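Local coordinates for putative alpha/beta hydrolase fold protein (Candidatus Nitrososphaera gargensis, PDB 5A62) that probably hydrolyses ester bonds as a carboxylesterase of the alpha/beta hydrolase fold, at residues 78-81 with 82-85; 106-109 with 110-114; 135-138 with 139-142; 176-179 with 180-184. One frame throughout, in Å; residues are numbered along the deposited sequence.

All four contacts are local, each joining neighbouring turns of one piece of chain, so they follow in series and none nests in or crosses another. Contact 1 lies within helix 74-87, and contact 2 takes in the end of helix 100-111, in the beta-alpha-beta unit of strands 93-98 and 116-122. These two touch, Ile78 meeting Met107 and Leu85 meeting Tyr108, and so join the two helices to each other, while each also packs on the sheet. Farther along, contact 3 falls near the start of helix 136-147, and contact 4 makes the turn from helix 170-180 toward helix 185-194. Their centres are about 17 Å apart, without touching, in the helical region inserted between strands 116-122 and 212-218.

Contact 1 (78-81 with 82-85); sequences IDDL and RRLL
Asp80 and Arg83 meet one turn apart on a helix, a compact example of an i to i+3 salt bridge. The two side chains run alongside each other, and Arg83 NH2 comes within 2.7 Å of Asp80 OD1. The N-H...O angle of 129° marks the hydrogen-bond part of the bridge as weak; the guanidinium and carboxylate planes are 75° apart. A bend at chi3 of Arg83 (-54°) folds its head back over the preceding turn, where one guanidinium face lies over Asp79 O and Asp80 CA. The other carboxylate oxygen, Asp80 OD2, is taken up by a salt bridge to Arg59, so the buried carboxylate is held by two arginines and is probably kept ionised.

Asp79 is placed differently. Its OD1 is 4.2 Å from Arg82 NE, too far for a salt bridge, and accepts a hydrogen bond from Gln75 instead; Arg82 NH1 pairs with Glu86. Attraction between Asp79 and Arg82 is thus probably a secondary effect. The backbone is satisfied in regular alpha-helical fashion: Arg82 N to Ile78 O (2.8 Å), Arg83 N to Asp79 O (2.9 Å), Leu84 N to Asp80 O (3.1 Å) and Leu85 N to Leu81 O (2.9 Å).

Leu81 CD1 rests 3.9 Å from Leu85 CG, on the apolar side of the helix. That side faces the sheet, with Leu81 and Leu84 on Tyr56 of strand 52-56, Leu81 on Ile29 and Leu85 on Val27 of strand 25-29, while Ile78 and Leu85 also pack on helix 100-111.

Contact 2 (106-109 with 110-114); sequences SMYA and AQHPG
His112 folds back over Tyr108, one turn earlier, and its imidazole lies against the phenol of the last helical turn, just where the chain leaves the helical geometry of 100-111. Its CB lies 3.4 Å from Tyr108 O and makes a CH-pi contact over the phenol face, 4.3 Å from the ring centroid. With chi1 at -59°, CG is turned beside the backbone N and the imidazole is carried across the tyrosine; CG comes 4.1 Å from Tyr108 CE1. Next, ND1 is the ring atom in closest touch, 3.5 Å from Tyr108 CE1 and above the phenol plane toward its rim. His112 CE1 follows, 4.1 Å from Tyr108 CE1. At the far end of the imidazole, NE2 packs against Arg82 of helix 74-87. The two ring planes meet at 37°, an oblique pairing in which the phenol offers its face.

The backbone bonds of the helix run out here. Ala110 N donates to Ser106 O and Gln111 N to Met107 O, with a second, weak bond from Gln111 N to Tyr108 O. The last link is His112 N to Tyr108 O at 2.8 Å, bent to 132°. Pro113 has no N-H to continue the series, and its N simply lies near Ala109 O.

Gln111 runs alongside Met107, its NE2 donating to Gln75. One side of the contact packs on helix 74-87; elsewhere Ala109 packs on Val116 and Ile119 of strand 116-122, and Met107, Ala109 and Pro113 reach helix 202-209.

Contact 3 (135-138 with 139-142); sequences EKHF and RTRE
Arg139 meets the preceding turn through its backbone: its N donates weakly to Lys136 O and to a water that in turn donates to Glu135 O at 2.6 Å. Next, Thr140 curls toward His137. With chi1 at 57°, OG1 reaches back to the earlier turn, giving a weak hydrogen bond to His137 O and lying near the plane of the imidazole at its edge. Thr140 N has a long, weak bond to Lys136 O.

Arg141 carries the contact. Its N donates to His137 O at 2.9 Å, and the bend at chi3 (-68°) folds the guanidinium back so that one face lies over that same oxygen. NH2 then sits above the centre of the Phe138 ring, 3.4 Å from CD1, in a cation-pi contact with the planes 80° apart. NH1 donates to a water 2.9 Å from His137 ND1, and also bonds Thr192.

Finally, Glu142 N donates to Phe138 O at 3.1 Å, while a water donates weakly to that oxygen and, at 2.6 Å, to Glu142 OE1. These are the first turns of helix 136-147; Thr140 and Arg141 pack on helix 185-194, and Thr73 of the second subunit touches Phe138 and Arg141. Chemically, the Phe138 face probably stabilises the guanidinium charge on the NH2 side, while water and Thr192 hold NH1.

Contact 4 (176-179 with 180-184); sequences FREV and FTKTS
Over one face of the Phe176 ring lies Phe180 CB, 4.0 Å from the centroid in a CH-pi contact, and Trp249 makes an edge-to-face pair with the same residue. Phe176 and Phe180 run side by side, planes 22° apart but slid so that they barely overlap. CZ of Phe176 comes 3.6 Å from Phe180 CD1. Both carry CG anti to the backbone N (chi1 174° and -170°), which keeps them in step one turn apart.

Helix termination is the principle at work. Phe180 N still donates to Phe176 O, but Arg177 O is gripped twice, by Thr181 N at 3.1 Å and by Thr181 OG1 at 2.8 Å, from opposite faces of its plane. Lys182 N donates to Val179 O, three residues back, as the helix ends. Lys182 curls back so that NZ donates to Glu178 O at 3.1 Å, above the carbonyl plane; its salt bridge to Glu178 OE1 is long. A type I turn from Phe180 to Thr183 follows, with Thr183 N and OG1 both bonded to Phe180 O.

Ser184 then N-caps helix 185-194 through Gly187 N. Phe176 and Phe180 pack on helix 149-157, whereas Lys182 and Thr183 touch loop residues Asn35, Leu37, His61 and His62.

Contact 1 (78-81 with 82-85)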
loop_
_atom_site.group_PDB
_atom_site.type_symbol
_atom_site.label_atom_id
_atom_site.label_comp_id
_atom_site.label_asym_id
_atom_site.label_seq_id
_atom_site.Cartn_x
_atom_site.Cartn_y
_atom_site.Cartn_z
ATOM N N ILE A 78 13.519 2.849 -0.723
ATOM C CA ILE A 78 14.617 3.827 -0.719
ATOM C C ILE A 78 15.627 3.402 0.299
ATOM O O ILE A 78 16.835 3.469 0.036
ATOM C CB ILE A 78 14.094 5.247 -0.419
ATOM C CG1 ILE A 78 12.888 5.659 -1.243
ATOM C CG2 ILE A 78 15.240 6.260 -0.580
ATOM C CD1 ILE A 78 12.946 5.293 -2.706
ATOM N N ASP A 79 15.166 2.952 1.458
ATOM C CA ASP A 79 16.083 2.482 2.498
ATOM C C ASP A 79 16.846 1.248 2.013
ATOM O O ASP A 79 18.058 1.154 2.293
ATOM C CB ASP A 79 15.310 2.206 3.763
ATOM C CG ASP A 79 14.710 3.437 4.390
ATOM O OD1 ASP A 79 15.066 4.560 4.095
ATOM O OD2 ASP A 79 13.866 3.192 5.304
ATOM N N ASP A 80 16.245 0.361 1.264
ATOM C CA ASP A 80 16.986 -0.789 0.713
ATOM C C ASP A 80 18.090 -0.314 -0.149
ATOM O O ASP A 80 19.217 -0.858 -0.137
ATOM C CB ASP A 80 16.055 -1.677 -0.153
ATOM C CG ASP A 80 14.951 -2.413 0.633
ATOM O OD1 ASP A 80 15.066 -2.561 1.885
ATOM O OD2 ASP A 80 13.981 -2.815 -0.064
ATOM N N LEU A 81 17.840 0.672 -1.004
ATOM C CA LEU A 81 18.876 1.225 -1.901
ATOM C C LEU A 81 19.953 1.931 -1.103
ATOM O O LEU A 81 21.152 1.775 -1.425
ATOM C CB LEU A 81 18.230 2.217 -2.856
ATOM C CG LEU A 81 19.169 2.931 -3.816
ATOM C CD1 LEU A 81 19.979 1.992 -4.640
ATOM C CD2 LEU A 81 18.381 3.903 -4.715
ATOM N N ARG A 82 19.561 2.699 -0.106
ATOM C CA ARG A 82 20.546 3.348 0.743
ATOM C C ARG A 82 21.477 2.350 1.366
ATOM O O ARG A 82 22.716 2.554 1.326
ATOM C CB ARG A 82 19.868 4.187 1.807
ATOM C CG ARG A 82 20.852 4.959 2.656
ATOM C CD ARG A 82 20.176 5.570 3.891
ATOM N NE ARG A 82 19.207 4.670 4.583
ATOM C CZ ARG A 82 19.477 3.739 5.499
ATOM N NH1 ARG A 82 20.703 3.493 5.930
ATOM N NH2 ARG A 82 18.467 2.999 5.983
ATOM N N ARG A 83 20.947 1.269 1.851
ATOM C CA ARG A 83 21.785 0.242 2.494
ATOM C C ARG A 83 22.702 -0.354 1.477
ATOM O O ARG A 83 23.889 -0.625 1.769
ATOM C CB ARG A 83 20.921 -0.814 3.181
ATOM C CG ARG A 83 20.262 -0.229 4.429
ATOM C CD ARG A 83 19.739 -1.217 5.432
ATOM N NE ARG A 83 18.859 -2.111 4.736
ATOM C CZ ARG A 83 17.566 -1.911 4.501
ATOM N NH1 ARG A 83 16.896 -0.903 5.064
ATOM N NH2 ARG A 83 16.923 -2.854 3.800
ATOM N N LEU A 84 22.247 -0.611 0.264
ATOM C CA LEU A 84 23.124 -1.197 -0.752
ATOM C C LEU A 84 24.273 -0.240 -1.115
ATOM O O LEU A 84 25.416 -0.659 -1.241
ATOM C CB LEU A 84 22.310 -1.544 -2.021
ATOM C CG LEU A 84 23.112 -2.101 -3.180
ATOM C CD1 LEU A 84 23.790 -3.427 -2.835
ATOM C CD2 LEU A 84 22.203 -2.253 -4.388
ATOM N N LEU A 85 23.989 1.050 -1.301
ATOM C CA LEU A 85 25.022 1.973 -1.737
ATOM C C LEU A 85 25.974 2.222 -0.576
ATOM O O LEU A 85 27.184 2.353 -0.818
ATOM C CB LEU A 85 24.387 3.272 -2.258
ATOM C CG LEU A 85 23.499 3.050 -3.485
ATOM C CD1 LEU A 85 23.066 4.406 -4.004
ATOM C CD2 LEU A 85 24.157 2.201 -4.580
#

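Contact 2 (106-109 with 110-114)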
loop_
_atom_site.group_PDB
_atom_site.type_symbol
_atom_site.label_atom_id
_atom_site.label_comp_id
_atom_site.label_asym_id
_atom_site.label_seq_id
_atom_site.Cartn_x
_atom_site.Cartn_y
_atom_site.Cartn_z
ATOM N N SER A 106 14.217 9.233 -7.879
ATOM C CA SER A 106 13.852 10.573 -7.514
ATOM C C SER A 106 13.758 10.776 -6.003
ATOM O O SER A 106 14.234 11.778 -5.453
ATOM C CB SER A 106 12.586 10.958 -8.274
ATOM O OG SER A 106 11.435 10.329 -7.743
ATOM N N MET A 107 13.227 9.800 -5.283
ATOM C CA MET A 107 13.142 9.896 -3.854
ATOM C C MET A 107 14.493 9.762 -3.190
ATOM O O MET A 107 14.794 10.425 -2.204
ATOM C CB MET A 107 12.215 8.771 -3.303
ATOM C CG MET A 107 10.752 9.003 -3.658
ATOM S SD MET A 107 9.653 7.724 -3.030
ATOM C CE MET A 107 9.795 7.993 -1.322
ATOM N N TYR A 108 15.392 8.960 -3.728
ATOM C CA TYR A 108 16.696 8.831 -3.206
ATOM C C TYR A 108 17.455 10.152 -3.354
ATOM O O TYR A 108 18.052 10.596 -2.399
ATOM C CB TYR A 108 17.458 7.624 -3.852
ATOM C CG TYR A 108 18.789 7.382 -3.225
ATOM C CD1 TYR A 108 18.935 6.583 -2.102
ATOM C CD2 TYR A 108 19.912 8.002 -3.698
ATOM C CE1 TYR A 108 20.186 6.435 -1.529
ATOM C CE2 TYR A 108 21.151 7.780 -3.159
ATOM C CZ TYR A 108 21.245 7.024 -2.056
ATOM O OH TYR A 108 22.515 6.829 -1.486
ATOM N N ALA A 109 17.404 10.726 -4.538
ATOM C CA ALA A 109 18.038 12.039 -4.773
ATOM C C ALA A 109 17.499 13.090 -3.855
ATOM O O ALA A 109 18.275 13.916 -3.285
ATOM C CB ALA A 109 17.860 12.454 -6.202
ATOM N N ALA A 110 16.196 13.071 -3.607
ATOM C CA ALA A 110 15.583 14.069 -2.758
ATOM C C ALA A 110 16.070 13.928 -1.348
ATOM O O ALA A 110 16.332 14.933 -0.645
ATOM C CB ALA A 110 14.111 13.963 -2.816
ATOM N N GLN A 111 16.226 12.696 -0.910
ATOM C CA GLN A 111 16.571 12.412 0.484
ATOM C C GLN A 111 18.056 12.429 0.759
ATOM O O GLN A 111 18.457 12.666 1.941
ATOM C CB GLN A 111 15.963 11.039 0.893
ATOM C CG GLN A 111 14.509 11.093 1.028
ATOM C CD GLN A 111 13.915 9.741 1.369
ATOM O OE1 GLN A 111 14.594 8.893 2.019
ATOM N NE2 GLN A 111 12.685 9.478 0.850
ATOM N N HIS A 112 18.873 12.261 -0.261
ATOM C CA HIS A 112 20.295 12.154 -0.185
ATOM C C HIS A 112 20.965 12.989 -1.283
ATOM O O HIS A 112 21.693 12.467 -2.113
ATOM C CB HIS A 112 20.686 10.678 -0.260
ATOM C CG HIS A 112 20.095 9.842 0.822
ATOM N ND1 HIS A 112 19.079 8.927 0.630
ATOM C CD2 HIS A 112 20.444 9.744 2.124
ATOM C CE1 HIS A 112 18.780 8.358 1.779
ATOM N NE2 HIS A 112 19.581 8.861 2.702
ATOM N N PRO A 113 20.749 14.298 -1.236
ATOM C CA PRO A 113 21.242 15.103 -2.363
ATOM C C PRO A 113 22.766 15.092 -2.547
ATOM O O PRO A 113 23.227 15.150 -3.687
ATOM C CB PRO A 113 20.692 16.485 -2.071
ATOM C CG PRO A 113 20.220 16.455 -0.683
ATOM C CD PRO A 113 19.966 15.058 -0.274
ATOM N N GLY A 114 23.478 14.860 -1.442
ATOM C CA GLY A 114 24.948 14.849 -1.466
ATOM C C GLY A 114 25.558 13.614 -2.087
ATOM O O GLY A 114 26.754 13.548 -2.292
#

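Contact 3 (135-138 with 139-142)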
loop_
_atom_site.group_PDB
_atom_site.type_symbol
_atom_site.label_atom_id
_atom_site.label_comp_id
_atom_site.label_asym_id
_atom_site.label_seq_id
_atom_site.Cartn_x
_atom_site.Cartn_y
_atom_site.Cartn_z
ATOM N N GLU A 135 -5.726 2.001 -11.652
ATOM C CA GLU A 135 -6.887 1.103 -11.712
ATOM C C GLU A 135 -6.592 -0.201 -12.379
ATOM O O GLU A 135 -7.075 -1.224 -11.972
ATOM C CB GLU A 135 -8.091 1.817 -12.377
ATOM C CG GLU A 135 -9.415 1.146 -12.027
ATOM C CD GLU A 135 -9.777 1.228 -10.518
ATOM O OE1 GLU A 135 -9.310 2.206 -9.825
ATOM O OE2 GLU A 135 -10.564 0.338 -10.011
ATOM N N LYS A 136 -5.726 -0.198 -13.372
ATOM C CA LYS A 136 -5.393 -1.423 -14.095
ATOM C C LYS A 136 -4.768 -2.465 -13.227
ATOM O O LYS A 136 -4.882 -3.653 -13.505
ATOM C CB LYS A 136 -4.450 -1.080 -15.294
ATOM C CG LYS A 136 -3.079 -0.523 -14.878
ATOM C CD LYS A 136 -2.046 -0.056 -15.962
ATOM C CE LYS A 136 -2.573 1.064 -16.844
ATOM N NZ LYS A 136 -2.587 2.461 -16.232
ATOM N N HIS A 137 -4.084 -2.071 -12.163
ATOM C CA HIS A 137 -3.389 -3.059 -11.356
ATOM C C HIS A 137 -4.288 -3.887 -10.486
ATOM O O HIS A 137 -3.873 -4.906 -9.950
ATOM C CB HIS A 137 -2.322 -2.370 -10.481
ATOM C CG HIS A 137 -1.259 -1.642 -11.227
ATOM N ND1 HIS A 137 -0.659 -0.509 -10.739
ATOM C CD2 HIS A 137 -0.601 -1.953 -12.352
ATOM C CE1 HIS A 137 0.220 -0.060 -11.616
ATOM N NE2 HIS A 137 0.304 -0.946 -12.586
ATOM N N PHE A 138 -5.563 -3.503 -10.294
ATOM C CA PHE A 138 -6.456 -4.404 -9.627
ATOM C C PHE A 138 -6.612 -5.710 -10.391
ATOM O O PHE A 138 -6.578 -6.774 -9.828
ATOM C CB PHE A 138 -7.856 -3.774 -9.355
ATOM C CG PHE A 138 -7.819 -2.697 -8.295
ATOM C CD1 PHE A 138 -7.941 -3.017 -6.942
ATOM C CD2 PHE A 138 -7.601 -1.388 -8.616
ATOM C CE1 PHE A 138 -7.880 -2.022 -5.992
ATOM C CE2 PHE A 138 -7.515 -0.384 -7.646
ATOM C CZ PHE A 138 -7.653 -0.721 -6.313
ATOM N N ARG A 139 -6.741 -5.603 -11.680
ATOM C CA ARG A 139 -6.940 -6.817 -12.461
ATOM C C ARG A 139 -5.650 -7.584 -12.665
ATOM O O ARG A 139 -5.695 -8.800 -12.631
ATOM C CB ARG A 139 -7.585 -6.533 -13.807
ATOM C CG ARG A 139 -8.138 -7.785 -14.488
ATOM C CD ARG A 139 -9.321 -8.317 -13.692
ATOM N NE ARG A 139 -9.798 -9.634 -14.093
ATOM C CZ ARG A 139 -9.262 -10.778 -13.708
ATOM N NH1 ARG A 139 -8.130 -10.782 -13.015
ATOM N NH2 ARG A 139 -9.837 -11.924 -14.039
ATOM N N THR A 140 -4.491 -6.907 -12.772
ATOM C CA THR A 140 -3.261 -7.650 -12.880
ATOM C C THR A 140 -2.941 -8.353 -11.545
ATOM O O THR A 140 -2.492 -9.494 -11.540
ATOM C CB THR A 140 -2.068 -6.822 -13.334
ATOM O OG1 THR A 140 -1.885 -5.726 -12.417
ATOM C CG2 THR A 140 -2.351 -6.276 -14.742
ATOM N N ARG A 141 -3.202 -7.714 -10.404
ATOM C CA ARG A 141 -3.032 -8.411 -9.130
ATOM C C ARG A 141 -3.913 -9.671 -9.058
ATOM O O ARG A 141 -3.469 -10.717 -8.604
ATOM C CB ARG A 141 -3.316 -7.506 -7.917
ATOM C CG ARG A 141 -2.181 -6.533 -7.599
ATOM C CD ARG A 141 -2.411 -5.818 -6.268
ATOM N NE ARG A 141 -3.511 -4.914 -6.311
ATOM C CZ ARG A 141 -3.446 -3.674 -6.743
ATOM N NH1 ARG A 141 -2.270 -3.215 -7.115
ATOM N NH2 ARG A 141 -4.522 -2.928 -6.824
ATOM N N GLU A 142 -5.154 -9.524 -9.529
ATOM C CA GLU A 142 -6.106 -10.646 -9.441
ATOM C C GLU A 142 -5.613 -11.812 -10.304
ATOM O O GLU A 142 -5.642 -12.963 -9.836
ATOM C CB GLU A 142 -7.459 -10.184 -9.917
ATOM C CG GLU A 142 -8.505 -11.277 -9.854
ATOM C CD GLU A 142 -9.895 -10.829 -10.313
ATOM O OE1 GLU A 142 -10.123 -9.638 -10.665
ATOM O OE2 GLU A 142 -10.791 -11.734 -10.364
HETATM O O HOH W 1 -8.367 -3.352 -12.851
HETATM O O HOH W 2 -1.390 -0.455 -7.929
HETATM O O HOH W 3 -9.858 -7.103 -10.012
#

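Contact 4 (176-179 with 180-184)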
loop_
_atom_site.group_PDB
_atom_site.type_symbol
_atom_site.label_atom_id
_atom_site.label_comp_id
_atom_site.label_asym_id
_atom_site.label_seq_id
_atom_site.Cartn_x
_atom_site.Cartn_y
_atom_site.Cartn_z
ATOM N N PHE A 176 10.511 -10.354 -22.716
ATOM C CA PHE A 176 9.624 -9.966 -21.661
ATOM C C PHE A 176 9.172 -11.149 -20.831
ATOM O O PHE A 176 9.181 -11.094 -19.583
ATOM C CB PHE A 176 8.416 -9.226 -22.211
ATOM C CG PHE A 176 7.376 -8.904 -21.187
ATOM C CD1 PHE A 176 7.463 -7.778 -20.450
ATOM C CD2 PHE A 176 6.322 -9.751 -20.998
ATOM C CE1 PHE A 176 6.504 -7.493 -19.492
ATOM C CE2 PHE A 176 5.345 -9.445 -20.062
ATOM C CZ PHE A 176 5.490 -8.316 -19.323
ATOM N N ARG A 177 8.762 -12.253 -21.447
ATOM C CA ARG A 177 8.367 -13.456 -20.700
ATOM C C ARG A 177 9.437 -13.920 -19.769
ATOM O O ARG A 177 9.161 -14.169 -18.591
ATOM C CB ARG A 177 8.077 -14.641 -21.615
ATOM C CG ARG A 177 6.772 -14.530 -22.366
ATOM C CD ARG A 177 6.534 -15.744 -23.278
ATOM N NE ARG A 177 5.200 -15.714 -23.905
ATOM C CZ ARG A 177 4.949 -15.240 -25.128
ATOM N NH1 ARG A 177 5.923 -14.780 -25.902
ATOM N NH2 ARG A 177 3.694 -15.202 -25.590
ATOM N N GLU A 178 10.650 -14.045 -20.314
ATOM C CA GLU A 178 11.822 -14.473 -19.542
ATOM C C GLU A 178 11.904 -13.662 -18.278
ATOM O O GLU A 178 11.897 -14.276 -17.173
ATOM C CB GLU A 178 13.156 -14.419 -20.334
ATOM C CG GLU A 178 14.323 -15.163 -19.618
ATOM C CD GLU A 178 14.408 -16.693 -19.833
ATOM O OE1 GLU A 178 13.369 -17.426 -19.763
ATOM O OE2 GLU A 178 15.570 -17.197 -20.026
ATOM N N VAL A 179 11.918 -12.340 -18.464
ATOM C CA VAL A 179 12.199 -11.408 -17.373
ATOM C C VAL A 179 11.015 -11.445 -16.367
ATOM O O VAL A 179 11.185 -11.695 -15.179
ATOM C CB VAL A 179 12.407 -10.016 -17.895
ATOM C CG1 VAL A 179 12.367 -8.948 -16.774
ATOM C CG2 VAL A 179 13.689 -9.931 -18.738
ATOM N N PHE A 180 9.816 -11.207 -16.882
ATOM C CA PHE A 180 8.640 -10.991 -16.026
ATOM C C PHE A 180 8.354 -12.168 -15.150
ATOM O O PHE A 180 7.968 -12.052 -13.980
ATOM C CB PHE A 180 7.450 -10.612 -16.906
ATOM C CG PHE A 180 6.249 -10.137 -16.156
ATOM C CD1 PHE A 180 6.140 -8.782 -15.815
ATOM C CD2 PHE A 180 5.253 -11.013 -15.772
ATOM C CE1 PHE A 180 4.992 -8.341 -15.158
ATOM C CE2 PHE A 180 4.135 -10.575 -15.118
ATOM C CZ PHE A 180 4.057 -9.271 -14.774
ATOM N N THR A 181 8.499 -13.383 -15.699
ATOM C CA THR A 181 8.079 -14.567 -14.993
ATOM C C THR A 181 9.071 -14.983 -13.880
ATOM O O THR A 181 8.772 -15.909 -13.145
ATOM C CB THR A 181 7.761 -15.731 -15.937
ATOM O OG1 THR A 181 8.959 -16.096 -16.599
ATOM C CG2 THR A 181 6.662 -15.354 -16.856
ATOM N N LYS A 182 10.146 -14.218 -13.673
ATOM C CA LYS A 182 10.978 -14.397 -12.491
ATOM C C LYS A 182 10.410 -13.621 -11.271
ATOM O O LYS A 182 10.974 -13.760 -10.176
ATOM C CB LYS A 182 12.395 -13.890 -12.709
ATOM C CG LYS A 182 13.165 -14.346 -13.895
ATOM C CD LYS A 182 13.343 -15.794 -13.854
ATOM C CE LYS A 182 14.534 -16.169 -14.765
ATOM N NZ LYS A 182 13.999 -16.339 -16.084
ATOM N N THR A 183 9.356 -12.859 -11.478
ATOM C CA THR A 183 8.823 -12.072 -10.399
ATOM C C THR A 183 7.934 -12.967 -9.555
ATOM O O THR A 183 7.070 -13.675 -10.080
ATOM C CB THR A 183 7.985 -10.951 -11.013
ATOM O OG1 THR A 183 8.738 -10.211 -12.003
ATOM C CG2 THR A 183 7.575 -9.942 -9.903
ATOM N N SER A 184 8.069 -12.935 -8.243
ATOM C CA SER A 184 7.143 -13.612 -7.393
ATOM C C SER A 184 5.792 -12.951 -7.376
ATOM O O SER A 184 5.707 -11.740 -7.572
ATOM C CB SER A 184 7.676 -13.763 -5.986
ATOM O OG SER A 184 7.685 -12.527 -5.269
#